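Local coordinates for protein 1,3,6,8-tetrahydroxynaphthalene synthase (Streptomyces coelicolor, PDB 1U0M) that catalyses the iterative condensation of five malonyl-CoA units and the cyclisation of the resulting pentaketide to 1,3,6,8-tetrahydroxynaphthalene, feeding melanin biosynthesis, at residues A[97-102]-A[202-207]; A[221-226]-A[343-348]; A[40-45]-A[185-190]. All blocks are in the same frame, centred on the assembly; numbering follows the deposited sequence.

Contact 1 of 3, residues A[97-102]-A[202-207]; sequences DDAELL and AAVVRG
Two torsions set this contact: chi1 of Arg206 (64°) places CG in the crowded position between backbone N and carbonyl carbon, and chi1 of Val204 (-172°) sets CG1 anti to the backbone N. Both side chains leave strand 198-206 toward the last turn of helix 73-99. That helix stops in a Schellman motif: Glu100, the C-prime residue, has positive phi, and Leu101 N turns back to Leu96 O. The methyl CB of Ala99 meets the branch point CB of Val204 at 3.5 Å, a tight pair, with the two valine methyls splayed around it. Leu101 closes the apolar patch more loosely, its CD2 lying 4.3 Å from Val204 CG1. Beside this patch Arg206, bent at chi3, carries its guanidinium to the helix end. NH1 reaches Ala99 O at 2.8 Å, but the N-H...O angle of 119° makes the bond weak, and the positions of this oxygen and of Leu101 CD2, which crowd each other in the model, are less certain. Glu100 OE1 adds a long salt bridge of 3.9 Å to Arg206 NH1, the two side chains lying alongside each other. The firmer grip on the guanidinium is the bond from NH2 to Gly209 O. Strand 198-206 runs between strands 11-18 and 167-175 of the large mixed sheet, and helix 73-99 covers it here, with Leu96 also on Val204 and Ala99 also on Cys13.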
loop_
_atom_site.group_PDB
_atom_site.type_symbol
_atom_site.label_atom_id
_atom_site.label_comp_id
_atom_site.label_asym_id
_atom_site.label_seq_id
_atom_site.Cartn_x
_atom_site.Cartn_y
_atom_site.Cartn_z
ATOM N N ASP A 97 8.844 22.687 -7.589
ATOM C CA ASP A 97 9.266 24.071 -7.700
ATOM C C ASP A 97 9.550 24.664 -6.320
ATOM O O ASP A 97 10.540 25.369 -6.136
ATOM C CB ASP A 97 8.190 24.882 -8.425
ATOM C CG ASP A 97 7.969 24.413 -9.858
ATOM O OD1 ASP A 97 8.745 23.556 -10.328
ATOM O OD2 ASP A 97 7.028 24.904 -10.517
ATOM N N ASP A 98 8.693 24.368 -5.349
ATOM C CA ASP A 98 8.873 24.877 -3.990
ATOM C C ASP A 98 10.088 24.278 -3.284
ATOM O O ASP A 98 10.871 24.997 -2.662
ATOM C CB ASP A 98 7.624 24.609 -3.151
ATOM C CG ASP A 98 6.511 25.590 -3.437
ATOM O OD1 ASP A 98 6.199 25.802 -4.627
ATOM O OD2 ASP A 98 5.945 26.142 -2.468
ATOM N N ALA A 99 10.237 22.961 -3.362
ATOM C CA ALA A 99 11.371 22.303 -2.722
ATOM C C ALA A 99 12.614 22.520 -3.580
ATOM O O ALA A 99 13.738 22.235 -3.163
ATOM C CB ALA A 99 11.089 20.817 -2.561
ATOM N N GLU A 100 12.394 23.038 -4.782
ATOM C CA GLU A 100 13.473 23.303 -5.720
ATOM C C GLU A 100 14.192 22.018 -6.115
ATOM O O GLU A 100 15.298 21.731 -5.653
ATOM C CB GLU A 100 14.451 24.317 -5.116
ATOM C CG GLU A 100 13.771 25.631 -4.735
ATOM C CD GLU A 100 14.721 26.655 -4.150
ATOM O OE1 GLU A 100 15.507 26.292 -3.249
ATOM O OE2 GLU A 100 14.671 27.826 -4.582
ATOM N N LEU A 101 13.516 21.243 -6.960
ATOM C CA LEU A 101 14.018 19.984 -7.492
ATOM C C LEU A 101 13.305 19.755 -8.802
ATOM O O LEU A 101 12.293 20.390 -9.095
ATOM C CB LEU A 101 13.683 18.793 -6.589
ATOM C CG LEU A 101 14.300 18.590 -5.212
ATOM C CD1 LEU A 101 15.798 18.736 -5.319
ATOM C CD2 LEU A 101 13.713 19.578 -4.235
ATOM N N LEU A 102 13.840 18.834 -9.585
ATOM C CA LEU A 102 13.241 18.461 -10.851
ATOM C C LEU A 102 12.707 17.050 -10.608
ATOM O O LEU A 102 13.036 16.423 -9.593
ATOM C CB LEU A 102 14.301 18.451 -11.952
ATOM C CG LEU A 102 15.655 17.934 -11.458
ATOM C CD1 LEU A 102 16.261 16.982 -12.467
ATOM C CD2 LEU A 102 16.575 19.115 -11.184
ATOM N N ALA A 202 0.650 17.243 -2.594
ATOM C CA ALA A 202 1.968 16.747 -2.990
ATOM C C ALA A 202 3.020 17.585 -2.278
ATOM O O ALA A 202 3.010 18.813 -2.364
ATOM C CB ALA A 202 2.143 16.862 -4.502
ATOM N N ALA A 203 3.922 16.919 -1.570
ATOM C CA ALA A 203 4.964 17.620 -0.839
ATOM C C ALA A 203 6.277 16.878 -0.947
ATOM O O ALA A 203 6.312 15.649 -0.950
ATOM C CB ALA A 203 4.570 17.762 0.619
ATOM N N VAL A 204 7.363 17.631 -1.038
ATOM C CA VAL A 204 8.669 17.021 -1.147
ATOM C C VAL A 204 9.354 17.050 0.203
ATOM O O VAL A 204 9.116 17.945 1.013
ATOM C CB VAL A 204 9.538 17.761 -2.160
ATOM C CG1 VAL A 204 10.819 16.979 -2.406
ATOM C CG2 VAL A 204 8.766 17.960 -3.451
ATOM N N VAL A 205 10.183 16.047 0.455
ATOM C CA VAL A 205 10.926 15.984 1.699
ATOM C C VAL A 205 12.385 15.760 1.347
ATOM O O VAL A 205 12.848 14.623 1.241
ATOM C CB VAL A 205 10.432 14.850 2.610
ATOM C CG1 VAL A 205 9.060 15.195 3.165
ATOM C CG2 VAL A 205 10.379 13.553 1.833
ATOM N N ARG A 206 13.100 16.860 1.141
ATOM C CA ARG A 206 14.510 16.799 0.798
ATOM C C ARG A 206 15.322 16.692 2.081
ATOM O O ARG A 206 15.166 17.499 2.995
ATOM C CB ARG A 206 14.912 18.045 0.004
ATOM C CG ARG A 206 14.783 19.347 0.776
ATOM C CD ARG A 206 14.796 20.563 -0.148
ATOM N NE ARG A 206 15.858 21.515 0.183
ATOM C CZ ARG A 206 15.827 22.812 -0.120
ATOM N NH1 ARG A 206 14.786 23.328 -0.763
ATOM N NH2 ARG A 206 16.837 23.598 0.225
ATOM N N GLY A 207 16.164 15.668 2.151
ATOM C CA GLY A 207 16.998 15.472 3.321
ATOM C C GLY A 207 18.232 16.334 3.187
ATOM O O GLY A 207 18.861 16.705 4.176
#

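Contact 2 of 3, residues A[221-226]-A[343-348]; sequences YLIPKT and PGITAE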
loop_
_atom_site.group_PDB
_atom_site.type_symbol
_atom_site.label_atom_id
_atom_site.label_comp_id
_atom_site.label_asym_id
_atom_site.label_seq_id
_atom_site.Cartn_x
_atom_site.Cartn_y
_atom_site.Cartn_z
ATOM N N TYR A 221 1.394 4.324 16.598
ATOM C CA TYR A 221 0.691 3.848 17.772
ATOM C C TYR A 221 -0.671 3.326 17.352
ATOM O O TYR A 221 -1.441 4.029 16.705
ATOM C CB TYR A 221 0.543 4.968 18.811
ATOM C CG TYR A 221 -0.275 4.545 20.005
ATOM C CD1 TYR A 221 -1.662 4.689 20.006
ATOM C CD2 TYR A 221 0.325 3.915 21.099
ATOM C CE1 TYR A 221 -2.438 4.208 21.062
ATOM C CE2 TYR A 221 -0.438 3.427 22.161
ATOM C CZ TYR A 221 -1.823 3.574 22.134
ATOM O OH TYR A 221 -2.597 3.064 23.157
ATOM N N LEU A 222 -0.960 2.084 17.724
ATOM C CA LEU A 222 -2.228 1.451 17.386
ATOM C C LEU A 222 -3.108 1.311 18.620
ATOM O O LEU A 222 -2.741 0.639 19.577
ATOM C CB LEU A 222 -1.973 0.068 16.778
ATOM C CG LEU A 222 -3.100 -0.695 16.071
ATOM C CD1 LEU A 222 -4.184 -1.118 17.059
ATOM C CD2 LEU A 222 -3.676 0.186 14.967
ATOM N N ILE A 223 -4.274 1.943 18.595
ATOM C CA ILE A 223 -5.195 1.853 19.715
ATOM C C ILE A 223 -5.760 0.438 19.757
ATOM O O ILE A 223 -6.513 0.033 18.873
ATOM C CB ILE A 223 -6.360 2.846 19.571
ATOM C CG1 ILE A 223 -5.831 4.279 19.648
ATOM C CG2 ILE A 223 -7.403 2.579 20.654
ATOM C CD1 ILE A 223 -6.913 5.341 19.585
ATOM N N PRO A 224 -5.404 -0.331 20.794
ATOM C CA PRO A 224 -5.873 -1.710 20.950
ATOM C C PRO A 224 -7.367 -1.897 20.729
ATOM O O PRO A 224 -8.181 -1.060 21.120
ATOM C CB PRO A 224 -5.454 -2.057 22.372
ATOM C CG PRO A 224 -4.170 -1.284 22.521
ATOM C CD PRO A 224 -4.533 0.058 21.919
ATOM N N LYS A 225 -7.705 -3.018 20.101
ATOM C CA LYS A 225 -9.080 -3.384 19.794
ATOM C C LYS A 225 -9.984 -2.285 19.249
ATOM O O LYS A 225 -11.022 -1.975 19.824
ATOM C CB LYS A 225 -9.734 -4.045 21.014
ATOM C CG LYS A 225 -9.459 -5.543 21.091
ATOM C CD LYS A 225 -9.881 -6.228 19.783
ATOM C CE LYS A 225 -9.403 -7.674 19.705
ATOM N NZ LYS A 225 -9.535 -8.230 18.314
ATOM N N THR A 226 -9.584 -1.707 18.124
ATOM C CA THR A 226 -10.365 -0.670 17.459
ATOM C C THR A 226 -10.236 -0.882 15.946
ATOM O O THR A 226 -10.520 0.018 15.148
ATOM C CB THR A 226 -9.859 0.740 17.836
ATOM O OG1 THR A 226 -8.440 0.797 17.677
ATOM C CG2 THR A 226 -10.208 1.067 19.280
ATOM N N PRO A 343 -7.701 4.390 9.980
ATOM C CA PRO A 343 -7.854 2.938 10.112
ATOM C C PRO A 343 -6.818 2.267 11.024
ATOM O O PRO A 343 -5.613 2.442 10.841
ATOM C CB PRO A 343 -7.745 2.466 8.669
ATOM C CG PRO A 343 -8.455 3.554 7.934
ATOM C CD PRO A 343 -7.902 4.809 8.578
ATOM N N GLY A 344 -7.289 1.489 11.996
ATOM C CA GLY A 344 -6.376 0.817 12.905
ATOM C C GLY A 344 -6.987 0.458 14.253
ATOM O O GLY A 344 -7.161 -0.724 14.559
ATOM N N ILE A 345 -7.306 1.456 15.079
ATOM C CA ILE A 345 -7.096 2.866 14.770
ATOM C C ILE A 345 -5.606 3.188 14.824
ATOM O O ILE A 345 -4.933 2.890 15.815
ATOM C CB ILE A 345 -7.868 3.747 15.773
ATOM C CG1 ILE A 345 -9.376 3.500 15.615
ATOM C CG2 ILE A 345 -7.524 5.206 15.566
ATOM C CD1 ILE A 345 -10.253 4.247 16.595
ATOM N N THR A 346 -5.092 3.784 13.749
ATOM C CA THR A 346 -3.682 4.128 13.666
ATOM C C THR A 346 -3.410 5.614 13.816
ATOM O O THR A 346 -4.243 6.453 13.481
ATOM C CB THR A 346 -3.076 3.679 12.337
ATOM O OG1 THR A 346 -3.236 2.262 12.200
ATOM C CG2 THR A 346 -1.593 4.021 12.285
ATOM N N ALA A 347 -2.216 5.918 14.320
ATOM C CA ALA A 347 -1.783 7.284 14.531
ATOM C C ALA A 347 -0.339 7.431 14.073
ATOM O O ALA A 347 0.566 6.830 14.651
ATOM C CB ALA A 347 -1.904 7.641 16.009
ATOM N N GLU A 348 -0.129 8.202 13.014
ATOM C CA GLU A 348 1.217 8.430 12.526
ATOM C C GLU A 348 1.632 9.806 13.033
ATOM O O GLU A 348 1.243 10.834 12.482
ATOM C CB GLU A 348 1.262 8.373 10.997
ATOM C CG GLU A 348 1.024 6.976 10.414
ATOM C CD GLU A 348 2.126 5.982 10.763
ATOM O OE1 GLU A 348 2.314 5.696 11.960
ATOM O OE2 GLU A 348 2.807 5.483 9.840
HETATM O O HOH W 1 -7.330 -1.966 16.958
HETATM O O HOH W 2 -9.866 1.095 12.752
#
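Three hydrogen bonds grip the oxygen of water 1: it accepts from Thr226 N at 2.6 Å and donates to the carbonyls of Ile223 and Gly344, tying both segments together. Beside it, Thr226 OG1 is held by two bonds. With chi1 at 49°, this hydroxyl accepts from Ile345 N at 2.9 Å along an almost perfectly straight line (178°) and donates to Ile223 O, a very short 2.4 Å away, from above the carbonyl plane. Water 2 makes a second bridge, from Thr226 O to Gly344 N. The direct backbone link is Ile223 N to Ile345 O, 3.0 Å long and in the carbonyl plane; on the strand side, the two bonds between Tyr221 and Ala347 are weak, so the firmest direct backbone link lies where the chains leave the sheet. Ile345, preceded by a cis peptide bond, lays CG1 across Thr226 CB at 3.6 Å and runs alongside Ile223, whose CD1 is 4.1 Å from Ile345 CG2. Leu222 has CG anti to its backbone N and drives CD2 against the Gly344 carbonyl carbon and Ile345 O; a CB on Gly344 would collide with that methyl. An alanine in place of Thr226 would remove the hydroxyl, and with it the acceptor of Ile345 N and the donor to Ile223 O, and would probably loosen the hold of the 221-226 segment on the cis peptide before Ile345. On the second subunit, Gln138 OE1 bonds Thr346 OG1 and Asn128 packs on Leu222. Pro343 and Gly344 end the GFGPG sequence characteristic of chalcone synthase-like enzymes, here clamped at the dimer interface, with the side chain of Ile345 about 9 Å from that of Cys146, the probable catalytic cysteine.

Contact 3 of 3, residues A[40-45]-A[185-190]; sequences HPQLPL and LGVGSL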
loop_
_atom_site.group_PDB
_atom_site.type_symbol
_atom_site.label_atom_id
_atom_site.label_comp_id
_atom_site.label_asym_id
_atom_site.label_seq_id
_atom_site.Cartn_x
_atom_site.Cartn_y
_atom_site.Cartn_z
ATOM N N HIS A 40 -36.430 9.373 7.009
ATOM C CA HIS A 40 -35.484 8.820 7.963
ATOM C C HIS A 40 -35.812 9.230 9.394
ATOM O O HIS A 40 -35.824 10.415 9.721
ATOM C CB HIS A 40 -34.056 9.245 7.628
ATOM C CG HIS A 40 -33.020 8.451 8.356
ATOM N ND1 HIS A 40 -32.940 8.420 9.731
ATOM C CD2 HIS A 40 -32.074 7.592 7.906
ATOM C CE1 HIS A 40 -31.995 7.573 10.097
ATOM N NE2 HIS A 40 -31.455 7.056 9.010
ATOM N N PRO A 41 -36.073 8.244 10.267
ATOM C CA PRO A 41 -36.409 8.419 11.686
ATOM C C PRO A 41 -35.392 9.211 12.513
ATOM O O PRO A 41 -35.734 9.807 13.535
ATOM C CB PRO A 41 -36.544 6.983 12.182
ATOM C CG PRO A 41 -37.087 6.271 10.967
ATOM C CD PRO A 41 -36.215 6.829 9.868
ATOM N N GLN A 42 -34.137 9.208 12.087
ATOM C CA GLN A 42 -33.108 9.930 12.820
ATOM C C GLN A 42 -32.641 11.150 12.040
ATOM O O GLN A 42 -31.569 11.693 12.304
ATOM C CB GLN A 42 -31.931 9.003 13.095
ATOM C CG GLN A 42 -32.265 7.849 14.020
ATOM C CD GLN A 42 -31.637 8.029 15.378
ATOM O OE1 GLN A 42 -30.447 7.771 15.564
ATOM N NE2 GLN A 42 -32.424 8.498 16.334
ATOM N N LEU A 43 -33.463 11.575 11.085
ATOM C CA LEU A 43 -33.158 12.725 10.240
ATOM C C LEU A 43 -32.756 14.005 10.990
ATOM O O LEU A 43 -31.688 14.560 10.739
ATOM C CB LEU A 43 -34.343 13.023 9.317
ATOM C CG LEU A 43 -34.177 14.223 8.379
ATOM C CD1 LEU A 43 -33.143 13.903 7.321
ATOM C CD2 LEU A 43 -35.518 14.549 7.725
ATOM N N PRO A 44 -33.601 14.488 11.922
ATOM C CA PRO A 44 -33.231 15.713 12.646
ATOM C C PRO A 44 -31.867 15.593 13.314
ATOM O O PRO A 44 -31.076 16.533 13.297
ATOM C CB PRO A 44 -34.379 15.894 13.653
ATOM C CG PRO A 44 -34.875 14.519 13.865
ATOM C CD PRO A 44 -34.825 13.895 12.488
ATOM N N LEU A 45 -31.588 14.425 13.875
ATOM C CA LEU A 45 -30.307 14.191 14.529
ATOM C C LEU A 45 -29.170 14.277 13.505
ATOM O O LEU A 45 -28.113 14.864 13.768
ATOM C CB LEU A 45 -30.300 12.808 15.184
ATOM C CG LEU A 45 -28.910 12.362 15.654
ATOM C CD1 LEU A 45 -28.468 13.206 16.856
ATOM C CD2 LEU A 45 -28.940 10.882 16.011
ATOM N N LEU A 185 -27.773 3.972 4.698
ATOM C CA LEU A 185 -28.789 4.807 5.336
ATOM C C LEU A 185 -28.645 5.046 6.835
ATOM O O LEU A 185 -29.522 5.658 7.436
ATOM C CB LEU A 185 -30.181 4.230 5.066
ATOM C CG LEU A 185 -30.633 4.073 3.612
ATOM C CD1 LEU A 185 -31.996 3.395 3.601
ATOM C CD2 LEU A 185 -30.697 5.440 2.907
ATOM N N GLY A 186 -27.570 4.561 7.451
ATOM C CA GLY A 186 -27.385 4.800 8.877
ATOM C C GLY A 186 -26.967 6.248 9.131
ATOM O O GLY A 186 -26.352 6.862 8.257
ATOM N N VAL A 187 -27.282 6.797 10.310
ATOM C CA VAL A 187 -26.920 8.183 10.619
ATOM C C VAL A 187 -25.417 8.412 10.502
ATOM O O VAL A 187 -24.985 9.509 10.180
ATOM C CB VAL A 187 -27.380 8.629 12.052
ATOM C CG1 VAL A 187 -28.869 8.448 12.190
ATOM C CG2 VAL A 187 -26.641 7.847 13.122
ATOM N N GLY A 188 -24.622 7.386 10.783
ATOM C CA GLY A 188 -23.185 7.539 10.649
ATOM C C GLY A 188 -22.870 7.862 9.191
ATOM O O GLY A 188 -22.112 8.785 8.887
ATOM N N SER A 189 -23.479 7.112 8.280
ATOM C CA SER A 189 -23.255 7.320 6.851
ATOM C C SER A 189 -23.644 8.744 6.488
ATOM O O SER A 189 -22.865 9.466 5.872
ATOM C CB SER A 189 -24.085 6.324 6.031
ATOM O OG SER A 189 -23.713 4.999 6.349
ATOM N N LEU A 190 -24.864 9.130 6.871
ATOM C CA LEU A 190 -25.369 10.471 6.622
ATOM C C LEU A 190 -24.375 11.527 7.096
ATOM O O LEU A 190 -24.147 12.527 6.419
ATOM C CB LEU A 190 -26.697 10.658 7.336
ATOM C CG LEU A 190 -27.931 10.122 6.609
ATOM C CD1 LEU A 190 -27.733 8.699 6.162
ATOM C CD2 LEU A 190 -29.110 10.251 7.543
#
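Two helix N-termini meet at the surface of the thiolase-fold subunit: a type I beta turn from His40 to Leu43 leads through the N-cap residue Gln42 into helix 43-52, and Gly186 is the N-cap of helix 187-195. The imidazole of His40 joins them. Its CG is anti to the backbone N, which sends the ring across to the other segment with both nitrogens engaged. NE2 donates to Leu185 O at 2.9 Å; the bond is bent at the hydrogen (132°), yet the nitrogen sits nearly on the C=O axis (176°). On the other side of CE1, ND1 accepts from Gln42 N at 2.8 Å. Both partners lie within a few degrees of the ring plane, so the two bonds together fix the rotation of the imidazole. Over one face comes the CD2 methyl of Leu190, tip to tip with the histidine, in a CH-pi contact 4.3 Å from the ring centroid and offset toward the CD2 rim of the ring. Val187 CG1 touches the ring obliquely at CE1, 3.9 Å away, and presses on Gln42 CB at 3.2 Å, crossing the glutamine side chain at a slant. His37, on helix 26-37, touches Leu43 and Leu185 and adds a third helix. Since ND1 receives an N-H while NE2 gives one, the geometry is most consistent with a neutral imidazole protonated at NE2; protonating ND1 as well would probably break the bond from Gln42 N.

Contacts 1 and 2 sit on the same mixed sheet, through strands 198-206 and 212-222, which are consecutive in the chain; their centres are about 30 Å apart, their nearest atoms about 13 Å. Contact 3 lies on the opposite side of the chain's centre from contact 1, about 44 Å from it between centres, although helix 187-195 leads directly into strand 198-206 and the segments of the two contacts alternate along the sequence. Contact 2 alone approaches the probable active-site cysteine and the second subunit. Contact 3, about 27 Å from contact 2 between centres, instead has Leu190 about 6 Å from a bound polyethylene glycol, probably a crystallisation additive.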